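Long-range contacts in mariner Mos1 transposase (Drosophila mauritiana, PDB 4MDB), which mediates cut-and-paste transposition of the Mos1 transposon as a homodimer, its catalytic domain using divalent metal ions to process transposon DNA: residues D36-F42 against K69-V75; P162-H166 against R204-L209; S170-L175 against W189-F194. The protein carries 1 engineered substitution. All coordinates share one frame. Residues are numbered along the deposited sequence.

Contact 1: D36-F42 against K69-V75; sequences DEKWIFF and KKTMLCV. With MG (magnesium ion), chain D; MG (magnesium ion), chain C; RLT (N-(4-fluorobenzyl)-5-hydroxy-1-methyl-2-(1-methyl-1-{[(5-methyl-1,3,4-oxadiazol-2-yl)carbonyl]amino}ethyl)-6-oxo-1,6-di hydropyrimidine-4-carboxamide), chain B.
The strongest bonds here are metal bonds. Asp36 bridges two magnesium ions. Its OD1 lies 2.1 Å from MG of chain D, and its OD2 lies 1.9 Å from MG of chain C. Raltegravir atom OAH bridges the same pair, at 2.1 Å from MG of chain D and 2.0 Å from MG of chain C. Asp129 and Asp164 also bind at this site. The water on MG of chain C donates to Glu37 O at 2.7 Å.

Both segments are extended and pair as antiparallel strands, with axes 4.5 Å apart at 153°. Asp36-Val75, Lys38-Leu73 and Ile40-Thr71 are hydrogen-bonded pairs. Asp36 N to Val75 O and Val75 N to Asp36 O are both 3.1 Å. Lys38 N to Leu73 O, Leu73 N to Lys38 O, Ile40 N to Thr71 O and Thr71 N to Ile40 O are all 2.8 Å. Glu37-Cys74, Trp39-Met72 and Phe41-Lys70 are the non-hydrogen-bonded pairs.

On the Trp39 face, the indole (chi1 m) is sandwiched. Lys70 NZ makes a cation-pi contact 3.7 Å from the Trp39 five-membered ring centroid. Met72 CE covers the opposite face, 3.6 Å from the Trp39 six-membered ring centroid. On the Ile40 face, Ile40 CD1 meets Leu73 CB at 4.0 Å, and helix 183-196 covers both residues.

These are two of the three antiparallel strands of the RNase H fold, and strand 32-42 carries the first aspartate of the DDD motif. OAH and the Asp36 carboxylate bridge both metals, OAE binds MG of chain D and OAG MG of chain C, consistent with inhibition by metal chelation.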
loop_
_atom_site.group_PDB
_atom_site.type_symbol
_atom_site.label_atom_id
_atom_site.label_comp_id
_atom_site.label_asym_id
_atom_site.label_seq_id
_atom_site.Cartn_x
_atom_site.Cartn_y
_atom_site.Cartn_z
ATOM N N ASP A 36 -2.914 0.490 -0.862
ATOM C CA ASP A 36 -3.954 -0.481 -0.383
ATOM C C ASP A 36 -5.260 0.329 -0.200
ATOM O O ASP A 36 -5.292 1.576 -0.145
ATOM C CB ASP A 36 -3.557 -1.070 0.965
ATOM C CG ASP A 36 -4.386 -2.276 1.390
ATOM O OD1 ASP A 36 -4.797 -3.015 0.490
ATOM O OD2 ASP A 36 -4.503 -2.368 2.652
ATOM N N GLU A 37 -6.355 -0.435 -0.073
ATOM C CA GLU A 37 -7.708 0.063 0.098
ATOM C C GLU A 37 -8.170 -0.177 1.531
ATOM O O GLU A 37 -7.861 -1.205 2.132
ATOM C CB GLU A 37 -8.619 -0.705 -0.877
ATOM C CG GLU A 37 -8.319 -0.512 -2.343
ATOM C CD GLU A 37 -7.381 -1.571 -2.979
ATOM O OE1 GLU A 37 -7.381 -1.685 -4.251
ATOM O OE2 GLU A 37 -6.664 -2.261 -2.203
ATOM N N LYS A 38 -8.955 0.737 2.063
ATOM C CA LYS A 38 -9.626 0.592 3.379
ATOM C C LYS A 38 -10.997 1.273 3.372
ATOM O O LYS A 38 -11.129 2.366 2.847
ATOM C CB LYS A 38 -8.763 1.242 4.459
ATOM C CG LYS A 38 -9.343 1.330 5.852
ATOM C CD LYS A 38 -8.304 1.751 6.855
ATOM C CE LYS A 38 -8.863 1.875 8.275
ATOM N NZ LYS A 38 -9.416 0.567 8.755
ATOM N N TRP A 39 -11.997 0.652 3.978
ATOM C CA TRP A 39 -13.284 1.280 4.144
ATOM C C TRP A 39 -13.259 2.320 5.242
ATOM O O TRP A 39 -12.704 2.089 6.306
ATOM C CB TRP A 39 -14.347 0.197 4.530
ATOM C CG TRP A 39 -14.780 -0.790 3.489
ATOM C CD1 TRP A 39 -14.557 -2.151 3.512
ATOM C CD2 TRP A 39 -15.549 -0.520 2.311
ATOM N NE1 TRP A 39 -15.149 -2.736 2.395
ATOM C CE2 TRP A 39 -15.757 -1.764 1.644
ATOM C CE3 TRP A 39 -16.067 0.656 1.727
ATOM C CZ2 TRP A 39 -16.494 -1.858 0.445
ATOM C CZ3 TRP A 39 -16.777 0.563 0.509
ATOM C CH2 TRP A 39 -16.995 -0.689 -0.102
ATOM N N ILE A 40 -13.945 3.444 5.017
ATOM C CA ILE A 40 -14.141 4.465 6.009
ATOM C C ILE A 40 -15.680 4.676 6.047
ATOM O O ILE A 40 -16.348 4.716 4.991
ATOM C CB ILE A 40 -13.457 5.801 5.700
ATOM C CG1 ILE A 40 -11.932 5.602 5.489
ATOM C CG2 ILE A 40 -13.845 6.773 6.838
ATOM C CD1 ILE A 40 -11.238 6.892 5.111
ATOM N N PHE A 41 -16.212 4.683 7.265
ATOM C CA PHE A 41 -17.660 4.667 7.525
ATOM C C PHE A 41 -18.174 6.069 7.907
ATOM O O PHE A 41 -17.446 6.843 8.523
ATOM C CB PHE A 41 -18.003 3.677 8.659
ATOM C CG PHE A 41 -17.537 2.263 8.388
ATOM C CD1 PHE A 41 -16.220 1.877 8.676
ATOM C CD2 PHE A 41 -18.387 1.326 7.805
ATOM C CE1 PHE A 41 -15.779 0.573 8.408
ATOM C CE2 PHE A 41 -17.947 0.034 7.539
ATOM C CZ PHE A 41 -16.644 -0.338 7.829
ATOM N N PHE A 42 -19.420 6.368 7.535
ATOM C CA PHE A 42 -20.068 7.662 7.837
ATOM C C PHE A 42 -21.585 7.536 7.776
ATOM O O PHE A 42 -22.115 7.038 6.781
ATOM C CB PHE A 42 -19.565 8.777 6.878
ATOM C CG PHE A 42 -20.124 8.718 5.470
ATOM C CD1 PHE A 42 -21.339 9.349 5.160
ATOM C CD2 PHE A 42 -19.426 8.074 4.450
ATOM C CE1 PHE A 42 -21.859 9.301 3.875
ATOM C CE2 PHE A 42 -19.935 8.033 3.161
ATOM C CZ PHE A 42 -21.149 8.651 2.876
ATOM N N LYS A 69 -23.463 3.996 5.924
ATOM C CA LYS A 69 -22.773 4.114 4.642
ATOM C C LYS A 69 -21.247 4.071 4.814
ATOM O O LYS A 69 -20.721 4.266 5.912
ATOM C CB LYS A 69 -23.185 5.394 3.909
ATOM C CG LYS A 69 -24.489 5.250 3.129
ATOM C CD LYS A 69 -24.716 6.434 2.210
ATOM C CE LYS A 69 -25.455 6.034 0.944
ATOM N NZ LYS A 69 -25.405 7.160 -0.031
ATOM N N LYS A 70 -20.568 3.786 3.708
ATOM C CA LYS A 70 -19.113 3.703 3.707
ATOM C C LYS A 70 -18.535 4.053 2.369
ATOM O O LYS A 70 -19.150 3.836 1.330
ATOM C CB LYS A 70 -18.685 2.326 4.159
ATOM C CG LYS A 70 -19.230 1.231 3.275
ATOM C CD LYS A 70 -18.917 -0.159 3.797
ATOM C CE LYS A 70 -19.372 -1.220 2.820
ATOM N NZ LYS A 70 -18.683 -2.481 3.156
ATOM N N THR A 71 -17.294 4.554 2.395
ATOM C CA THR A 71 -16.564 4.941 1.225
ATOM C C THR A 71 -15.188 4.241 1.302
ATOM O O THR A 71 -14.634 4.088 2.351
ATOM C CB THR A 71 -16.371 6.471 1.140
ATOM O OG1 THR A 71 -15.485 6.809 0.081
ATOM C CG2 THR A 71 -15.843 7.033 2.465
ATOM N N MET A 72 -14.706 3.800 0.165
ATOM C CA MET A 72 -13.418 3.167 0.116
ATOM C C MET A 72 -12.340 4.212 -0.141
ATOM O O MET A 72 -12.377 4.979 -1.109
ATOM C CB MET A 72 -13.396 2.136 -0.981
ATOM C CG MET A 72 -12.270 1.152 -0.828
ATOM S SD MET A 72 -12.287 -0.194 -2.017
ATOM C CE MET A 72 -13.792 -0.959 -1.456
ATOM N N LEU A 73 -11.360 4.190 0.737
ATOM C CA LEU A 73 -10.113 4.941 0.549
ATOM C C LEU A 73 -9.181 4.028 -0.214
ATOM O O LEU A 73 -8.918 2.875 0.229
ATOM C CB LEU A 73 -9.522 5.371 1.833
ATOM C CG LEU A 73 -8.119 5.955 1.872
ATOM C CD1 LEU A 73 -8.027 7.269 1.135
ATOM C CD2 LEU A 73 -7.707 6.097 3.283
ATOM N N CYS A 74 -8.579 4.573 -1.271
ATOM C CA CYS A 74 -7.549 3.878 -2.055
ATOM C C CYS A 74 -6.366 4.818 -2.025
ATOM O O CYS A 74 -6.468 5.928 -2.523
ATOM C CB CYS A 74 -8.005 3.684 -3.456
ATOM S SG CYS A 74 -9.637 2.858 -3.594
ATOM N N VAL A 75 -5.252 4.394 -1.471
ATOM C CA VAL A 75 -4.162 5.363 -1.335
ATOM C C VAL A 75 -2.844 4.704 -1.681
ATOM O O VAL A 75 -2.604 3.542 -1.360
ATOM C CB VAL A 75 -4.144 5.951 0.121
ATOM C CG1 VAL A 75 -4.056 4.832 1.165
ATOM C CG2 VAL A 75 -2.983 6.864 0.379
HETATM MG MG MG D . -5.863 -4.786 0.680
HETATM MG MG MG C . -5.117 -3.585 4.026
HETATM C CAA RLT B . -5.641 -13.961 0.484
HETATM C CAB RLT B . -6.491 -6.817 6.989
HETATM C CAC RLT B . -6.704 -9.840 6.572
HETATM C CAD RLT B . -9.163 -8.694 6.115
HETATM O OAE RLT B . -6.815 -6.599 0.667
HETATM O OAF RLT B . -5.807 -10.652 3.813
HETATM O OAG RLT B . -5.645 -5.075 5.431
HETATM O OAH RLT B . -5.685 -5.089 2.761
HETATM F FAI RLT B . -5.245 -13.068 -2.032
HETATM C CAJ RLT B . -5.415 -10.879 -1.079
HETATM C CAK RLT B . -7.399 -12.077 -1.657
HETATM C CAL RLT B . -6.203 -9.806 -0.615
HETATM C CAM RLT B . -8.191 -11.015 -1.200
HETATM C CAN RLT B . -8.504 -8.755 -0.172
HETATM N NAO RLT B . -8.113 -13.425 1.296
HETATM N NAP RLT B . -8.537 -12.507 2.294
HETATM N NAQ RLT B . -7.406 -8.339 3.582
HETATM N NAR RLT B . -8.057 -8.464 1.196
HETATM N NAS RLT B . -8.016 -10.399 4.540
HETATM O OAT RLT B . -6.277 -12.420 2.125
HETATM C CAU RLT B . -7.167 -7.455 1.432
HETATM C CAV RLT B . -7.022 -10.908 3.759
HETATM C CAW RLT B . -6.759 -13.322 1.252
HETATM C CAX RLT B . -6.015 -12.028 -1.603
HETATM C CAY RLT B . -7.615 -9.867 -0.679
HETATM C CAZ RLT B . -6.293 -6.114 3.375
HETATM C CBA RLT B . -7.394 -11.918 2.736
HETATM C CBB RLT B . -6.884 -7.312 2.807
HETATM C CBC RLT B . -7.302 -8.285 4.935
HETATM C CBD RLT B . -6.144 -6.063 4.808
HETATM N NBE RLT B . -6.695 -7.129 5.539
HETATM C CBF RLT B . -7.932 -9.553 5.710
HETATM O O HOH W 1 -6.892 -2.593 4.257
HETATM O O HOH W 2 -6.397 -4.690 -1.326
HETATM O O HOH W 3 -7.634 -3.722 1.032
#

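Contact 2: P162-H166 against R204-L209; sequences PSDYH and RGIHKL. With MG (magnesium ion), chain C; RLT (N-(4-fluorobenzyl)-5-hydroxy-1-methyl-2-(1-methyl-1-{[(5-methyl-1,3,4-oxadiazol-2-yl)carbonyl]amino}ethyl)-6-oxo-1,6-di hydropyrimidine-4-carboxamide), chain B.
This is a buried helix-to-helix contact between the first turn of helix 162-175 and the end of helix 199-207, continuing to Leu209. It adjoins the metal site of the RNase H-like catalytic domain, which Asp164 of the same helix turn reaches. The segment 162-166 is helical, with a wider pi-type turn at 163-166. The closest CA pair is His166 and Gly205, 5.4 Å apart.

Two hydrogen bonds join the segments. Tyr165, with chi1 p, points its ring across the gap, and its OH donates to Gly205 O at 2.7 Å. Lys208 NZ donates to His166 ND1 at 3.1 Å.

His166 has chi1 t, which lays its imidazole flat on the glycine. Gly205 CA sits 3.3 Å from the His166 ring centroid, only 8° off the normal, in a CH-pi contact. An ideal CB on Gly205 would lie 2.3 Å from His166 CD2, so the close fit depends on its absence.

Apolar contacts complete the interface. Pro162 CG meets Leu209 CD2 at 3.8 Å, and Pro162 CB meets Ile206 CD1 at 4.3 Å. The Tyr165 ring edge also reaches Leu209, with CE2 4.2 Å from Leu209 CD2.

Asp164 takes no part in the helix contact. It binds MG of chain C through OD1 at 2.1 Å and OD2 at 2.3 Å. The helix start thus presents the third DDD aspartate to the metal while Pro162, Tyr165 and His166 pack on the helix end.

Ser163 and Ile206 touch Thr34 of strand 32-42. Pro162 and Ile206 touch Trp77 of strand 69-78, so both helices pack against the central sheet.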
loop_
_atom_site.group_PDB
_atom_site.type_symbol
_atom_site.label_atom_id
_atom_site.label_comp_id
_atom_site.label_asym_id
_atom_site.label_seq_id
_atom_site.Cartn_x
_atom_site.Cartn_y
_atom_site.Cartn_z
ATOM N N PRO A 162 3.161 -2.227 4.261
ATOM C CA PRO A 162 3.276 -0.962 5.027
ATOM C C PRO A 162 1.944 -0.179 5.163
ATOM O O PRO A 162 1.741 0.469 6.207
ATOM C CB PRO A 162 4.344 -0.176 4.283
ATOM C CG PRO A 162 5.223 -1.237 3.643
ATOM C CD PRO A 162 4.240 -2.330 3.277
ATOM N N SER A 163 1.069 -0.222 4.180
ATOM C CA SER A 163 -0.207 0.456 4.296
ATOM C C SER A 163 -1.005 -0.069 5.465
ATOM O O SER A 163 -1.664 0.742 6.147
ATOM C CB SER A 163 -1.036 0.363 3.036
ATOM O OG SER A 163 -0.369 0.908 1.868
ATOM N N ASP A 164 -0.907 -1.386 5.706
ATOM C CA ASP A 164 -1.635 -1.978 6.855
ATOM C C ASP A 164 -0.908 -1.833 8.183
ATOM O O ASP A 164 -1.496 -1.306 9.133
ATOM C CB ASP A 164 -1.945 -3.437 6.508
ATOM C CG ASP A 164 -3.076 -3.512 5.465
ATOM O OD1 ASP A 164 -4.079 -2.743 5.614
ATOM O OD2 ASP A 164 -3.007 -4.266 4.522
ATOM N N TYR A 165 0.333 -2.256 8.288
ATOM C CA TYR A 165 0.970 -2.201 9.613
ATOM C C TYR A 165 1.438 -0.848 10.090
ATOM O O TYR A 165 1.605 -0.652 11.303
ATOM C CB TYR A 165 2.158 -3.165 9.659
ATOM C CG TYR A 165 3.404 -2.804 8.817
ATOM C CD1 TYR A 165 4.240 -1.757 9.164
ATOM C CD2 TYR A 165 3.749 -3.537 7.688
ATOM C CE1 TYR A 165 5.344 -1.426 8.422
ATOM C CE2 TYR A 165 4.869 -3.244 6.960
ATOM C CZ TYR A 165 5.682 -2.176 7.297
ATOM O OH TYR A 165 6.842 -1.798 6.614
ATOM N N HIS A 166 1.561 0.112 9.175
ATOM C CA HIS A 166 1.955 1.452 9.477
ATOM C C HIS A 166 0.879 2.494 9.232
ATOM O O HIS A 166 0.426 3.124 10.165
ATOM C CB HIS A 166 3.245 1.797 8.744
ATOM C CG HIS A 166 3.887 3.035 9.215
ATOM N ND1 HIS A 166 4.597 3.109 10.382
ATOM C CD2 HIS A 166 3.901 4.292 8.683
ATOM C CE1 HIS A 166 5.073 4.331 10.541
ATOM N NE2 HIS A 166 4.621 5.081 9.556
ATOM N N ARG A 204 9.799 6.015 8.091
ATOM C CA ARG A 204 9.828 4.895 9.042
ATOM C C ARG A 204 8.948 3.715 8.598
ATOM O O ARG A 204 9.330 2.538 8.704
ATOM C CB ARG A 204 9.478 5.378 10.449
ATOM C CG ARG A 204 10.578 6.209 11.128
ATOM C CD ARG A 204 10.233 6.445 12.619
ATOM N NE ARG A 204 9.155 7.405 12.735
ATOM C CZ ARG A 204 9.325 8.720 12.898
ATOM N NH1 ARG A 204 10.552 9.243 13.011
ATOM N NH2 ARG A 204 8.251 9.518 12.966
ATOM N N GLY A 205 7.756 4.003 8.110
ATOM C CA GLY A 205 6.863 2.956 7.729
ATOM C C GLY A 205 7.418 2.051 6.650
ATOM O O GLY A 205 7.294 0.832 6.704
ATOM N N ILE A 206 8.109 2.642 5.691
ATOM C CA ILE A 206 8.706 1.894 4.603
ATOM C C ILE A 206 9.971 1.187 5.126
ATOM O O ILE A 206 10.246 0.021 4.790
ATOM C CB ILE A 206 9.105 2.826 3.433
ATOM C CG1 ILE A 206 7.854 3.484 2.747
ATOM C CG2 ILE A 206 9.930 2.147 2.347
ATOM C CD1 ILE A 206 6.856 2.511 2.145
ATOM N N HIS A 207 10.788 1.888 5.897
ATOM C CA HIS A 207 12.067 1.276 6.350
ATOM C C HIS A 207 11.933 0.268 7.517
ATOM O O HIS A 207 12.925 -0.376 7.900
ATOM C CB HIS A 207 13.090 2.416 6.575
ATOM C CG HIS A 207 13.538 3.034 5.284
ATOM N ND1 HIS A 207 14.728 2.728 4.679
ATOM C CD2 HIS A 207 12.918 3.900 4.443
ATOM C CE1 HIS A 207 14.848 3.383 3.550
ATOM N NE2 HIS A 207 13.754 4.102 3.378
ATOM N N LYS A 208 10.735 0.047 8.023
ATOM C CA LYS A 208 10.402 -1.053 8.891
ATOM C C LYS A 208 10.414 -2.399 8.135
ATOM O O LYS A 208 10.308 -3.417 8.780
ATOM C CB LYS A 208 8.992 -0.831 9.510
ATOM C CG LYS A 208 8.906 -0.208 10.917
ATOM C CD LYS A 208 7.493 0.330 11.081
ATOM C CE LYS A 208 7.080 0.773 12.484
ATOM N NZ LYS A 208 5.597 1.065 12.489
ATOM N N LEU A 209 10.443 -2.381 6.805
ATOM C CA LEU A 209 10.227 -3.640 6.020
ATOM C C LEU A 209 11.265 -4.726 6.376
ATOM O O LEU A 209 10.914 -5.862 6.660
ATOM C CB LEU A 209 10.136 -3.439 4.504
ATOM C CG LEU A 209 8.783 -2.907 3.998
ATOM C CD1 LEU A 209 8.868 -2.360 2.573
ATOM C CD2 LEU A 209 7.748 -4.048 4.058
HETATM MG MG MG C . -5.117 -3.585 4.026
HETATM C CAA RLT B . -5.641 -13.961 0.484
HETATM C CAB RLT B . -6.491 -6.817 6.989
HETATM C CAC RLT B . -6.704 -9.840 6.572
HETATM C CAD RLT B . -9.163 -8.694 6.115
HETATM O OAE RLT B . -6.815 -6.599 0.667
HETATM O OAF RLT B . -5.807 -10.652 3.813
HETATM O OAG RLT B . -5.645 -5.075 5.431
HETATM O OAH RLT B . -5.685 -5.089 2.761
HETATM F FAI RLT B . -5.245 -13.068 -2.032
HETATM C CAJ RLT B . -5.415 -10.879 -1.079
HETATM C CAK RLT B . -7.399 -12.077 -1.657
HETATM C CAL RLT B . -6.203 -9.806 -0.615
HETATM C CAM RLT B . -8.191 -11.015 -1.200
HETATM C CAN RLT B . -8.504 -8.755 -0.172
HETATM N NAO RLT B . -8.113 -13.425 1.296
HETATM N NAP RLT B . -8.537 -12.507 2.294
HETATM N NAQ RLT B . -7.406 -8.339 3.582
HETATM N NAR RLT B . -8.057 -8.464 1.196
HETATM N NAS RLT B . -8.016 -10.399 4.540
HETATM O OAT RLT B . -6.277 -12.420 2.125
HETATM C CAU RLT B . -7.167 -7.455 1.432
HETATM C CAV RLT B . -7.022 -10.908 3.759
HETATM C CAW RLT B . -6.759 -13.322 1.252
HETATM C CAX RLT B . -6.015 -12.028 -1.603
HETATM C CAY RLT B . -7.615 -9.867 -0.679
HETATM C CAZ RLT B . -6.293 -6.114 3.375
HETATM C CBA RLT B . -7.394 -11.918 2.736
HETATM C CBB RLT B . -6.884 -7.312 2.807
HETATM C CBC RLT B . -7.302 -8.285 4.935
HETATM C CBD RLT B . -6.144 -6.063 4.808
HETATM N NBE RLT B . -6.695 -7.129 5.539
HETATM C CBF RLT B . -7.932 -9.553 5.710
HETATM O O HOH W 1 -6.892 -2.593 4.257
#

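Contact 3: S170-L175 against W189-F194; sequences SMGHAL and WLDEWF
Met171 forms a knob-into-hole contact between helix 162-175 and helix 183-196, two helices of the RNase H-like catalytic domain. The short helical segments 170-175 and 189-194 cross at 128°, with axes 12.0 Å apart. This wide spacing is filled by large side chains. Met171 CA is nearest Trp193 CA, at 8.2 Å, and Leu175 CA is nearest Trp189 CA, at 9.2 Å.

Met171 takes chi1 t, chi2 t and chi3 m. It fits among Trp189, Leu190, Trp193 and Phe194. Met171 SD meets Leu190 CD2 at 3.8 Å, and Met171 CG meets Trp189 CZ3 at 3.8 Å. Met171 CB lies over the Trp193 face, 4.0 Å from the six-membered ring centroid. Met171 SD lies 5.2 Å from the Trp193 six-membered ring centroid, a Met-aromatic contact.

Trp189 and Trp193 both have chi1 t and chi2 near 84°. One helical turn apart, they reach toward helix 162-175 in the same pose. Ala174 CB sits at the Trp189 edge, 3.5 Å from CZ2. Leu175 (m, t) places CD2 over the Trp189 face, 3.4 Å from Trp189 CZ3. Ser170 OG lies at the Trp193 edge, but bonds Lys197 instead.

His173, important for base-specific DNA binding, lies on this helix but takes no part in the contact. Met171 and Leu190 also touch Leu73 of strand 69-78. The Met171 methyl ends the knob, with CE 3.5 Å from Phe194 CE1.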
loop_
_atom_site.group_PDB
_atom_site.type_symbol
_atom_site.label_atom_id
_atom_site.label_comp_id
_atom_site.label_asym_id
_atom_site.label_seq_id
_atom_site.Cartn_x
_atom_site.Cartn_y
_atom_site.Cartn_z
ATOM N N SER A 170 -1.992 3.580 12.182
ATOM C CA SER A 170 -2.017 4.960 12.763
ATOM C C SER A 170 -3.353 5.621 12.489
ATOM O O SER A 170 -3.947 6.236 13.392
ATOM C CB SER A 170 -0.943 5.812 12.107
ATOM O OG SER A 170 -0.823 7.042 12.776
ATOM N N MET A 171 -3.832 5.515 11.260
ATOM C CA MET A 171 -5.079 6.216 10.790
ATOM C C MET A 171 -6.287 5.659 11.509
ATOM O O MET A 171 -7.171 6.378 11.939
ATOM C CB MET A 171 -5.291 6.010 9.314
ATOM C CG MET A 171 -6.333 6.942 8.682
ATOM S SD MET A 171 -6.830 6.486 7.053
ATOM C CE MET A 171 -5.298 6.957 6.229
ATOM N N GLY A 172 -6.307 4.352 11.681
ATOM C CA GLY A 172 -7.456 3.749 12.347
ATOM C C GLY A 172 -7.722 4.226 13.758
ATOM O O GLY A 172 -8.892 4.388 14.165
ATOM N N HIS A 173 -6.661 4.497 14.515
ATOM C CA HIS A 173 -6.847 5.075 15.844
ATOM C C HIS A 173 -7.473 6.448 15.815
ATOM O O HIS A 173 -8.361 6.760 16.626
ATOM C CB HIS A 173 -5.533 5.062 16.642
ATOM C CG HIS A 173 -4.912 3.710 16.721
ATOM N ND1 HIS A 173 -5.611 2.590 17.145
ATOM C CD2 HIS A 173 -3.670 3.271 16.396
ATOM C CE1 HIS A 173 -4.811 1.539 17.132
ATOM N NE2 HIS A 173 -3.635 1.926 16.673
ATOM N N ALA A 174 -7.058 7.273 14.871
ATOM C CA ALA A 174 -7.613 8.619 14.774
ATOM C C ALA A 174 -9.045 8.571 14.239
ATOM O O ALA A 174 -9.906 9.308 14.682
ATOM C CB ALA A 174 -6.755 9.472 13.881
ATOM N N LEU A 175 -9.309 7.671 13.301
ATOM C CA LEU A 175 -10.606 7.526 12.707
ATOM C C LEU A 175 -11.647 7.185 13.740
ATOM O O LEU A 175 -12.792 7.597 13.609
ATOM C CB LEU A 175 -10.691 6.486 11.599
ATOM C CG LEU A 175 -10.059 6.949 10.302
ATOM C CD1 LEU A 175 -9.913 5.748 9.392
ATOM C CD2 LEU A 175 -10.926 7.976 9.576
ATOM N N TRP A 189 -10.679 15.569 6.251
ATOM C CA TRP A 189 -9.986 14.943 7.359
ATOM C C TRP A 189 -8.720 14.226 6.821
ATOM O O TRP A 189 -7.619 14.379 7.380
ATOM C CB TRP A 189 -10.894 13.956 8.086
ATOM C CG TRP A 189 -10.261 13.440 9.254
ATOM C CD1 TRP A 189 -10.211 14.017 10.474
ATOM C CD2 TRP A 189 -9.514 12.217 9.352
ATOM N NE1 TRP A 189 -9.483 13.247 11.322
ATOM C CE2 TRP A 189 -9.033 12.137 10.654
ATOM C CE3 TRP A 189 -9.166 11.222 8.448
ATOM C CZ2 TRP A 189 -8.260 11.076 11.095
ATOM C CZ3 TRP A 189 -8.355 10.169 8.906
ATOM C CH2 TRP A 189 -7.932 10.107 10.165
ATOM N N LEU A 190 -8.875 13.518 5.705
ATOM C CA LEU A 190 -7.670 12.801 5.157
ATOM C C LEU A 190 -6.614 13.751 4.657
ATOM O O LEU A 190 -5.448 13.556 4.928
ATOM C CB LEU A 190 -8.056 11.805 4.063
ATOM C CG LEU A 190 -8.909 10.625 4.425
ATOM C CD1 LEU A 190 -9.527 10.093 3.189
ATOM C CD2 LEU A 190 -8.096 9.548 5.102
ATOM N N ASP A 191 -7.002 14.781 3.902
ATOM C CA ASP A 191 -6.044 15.823 3.493
ATOM C C ASP A 191 -5.259 16.351 4.646
ATOM O O ASP A 191 -4.026 16.377 4.594
ATOM C CB ASP A 191 -6.738 16.987 2.759
ATOM C CG ASP A 191 -7.210 16.599 1.395
ATOM O OD1 ASP A 191 -6.679 15.605 0.822
ATOM O OD2 ASP A 191 -8.146 17.269 0.883
ATOM N N GLU A 192 -5.929 16.729 5.719
ATOM C CA GLU A 192 -5.234 17.278 6.891
ATOM C C GLU A 192 -4.345 16.257 7.618
ATOM O O GLU A 192 -3.256 16.571 8.058
ATOM C CB GLU A 192 -6.183 17.866 7.954
ATOM C CG GLU A 192 -6.963 19.115 7.605
ATOM C CD GLU A 192 -7.798 19.602 8.790
ATOM O OE1 GLU A 192 -7.237 19.716 9.915
ATOM O OE2 GLU A 192 -9.014 19.864 8.604
ATOM N N TRP A 193 -4.855 15.039 7.728
ATOM C CA TRP A 193 -4.235 14.006 8.520
ATOM C C TRP A 193 -2.979 13.592 7.762
ATOM O O TRP A 193 -1.910 13.484 8.338
ATOM C CB TRP A 193 -5.200 12.797 8.724
ATOM C CG TRP A 193 -4.612 11.718 9.661
ATOM C CD1 TRP A 193 -4.629 11.701 11.045
ATOM C CD2 TRP A 193 -3.858 10.552 9.271
ATOM N NE1 TRP A 193 -3.935 10.617 11.508
ATOM C CE2 TRP A 193 -3.444 9.905 10.446
ATOM C CE3 TRP A 193 -3.462 10.033 8.045
ATOM C CZ2 TRP A 193 -2.715 8.694 10.427
ATOM C CZ3 TRP A 193 -2.669 8.872 8.040
ATOM C CH2 TRP A 193 -2.359 8.220 9.206
ATOM N N PHE A 194 -3.109 13.388 6.473
ATOM C CA PHE A 194 -1.907 13.022 5.670
ATOM C C PHE A 194 -0.807 14.089 5.760
ATOM O O PHE A 194 0.387 13.816 5.899
ATOM C CB PHE A 194 -2.257 12.754 4.199
ATOM C CG PHE A 194 -3.038 11.467 3.938
ATOM C CD1 PHE A 194 -2.717 10.268 4.585
ATOM C CD2 PHE A 194 -4.004 11.442 2.962
ATOM C CE1 PHE A 194 -3.426 9.116 4.290
ATOM C CE2 PHE A 194 -4.737 10.282 2.669
ATOM C CZ PHE A 194 -4.431 9.128 3.322
#

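In the fold
Contact 1 comes first along the chain. Contact 2 opens later, at the start of helix 162-175, and contact 3 forms and closes before contact 2 is completed at 204-209. Contacts 2 and 3 use opposite ends of helix 162-175, and their centres are about 16 Å apart. Contacts 1 and 2 are about 19 Å apart between centres but meet at the active site, where Asp36 OD2 and Asp164 OD1 lie 3.0 Å apart on one magnesium ion. The centres of contacts 1 and 3 are about 12 Å apart, and they pack through Leu73, Val75 and Ile40. One helix thus joins the sheet, the metal site and helices 183-196 and 199-207.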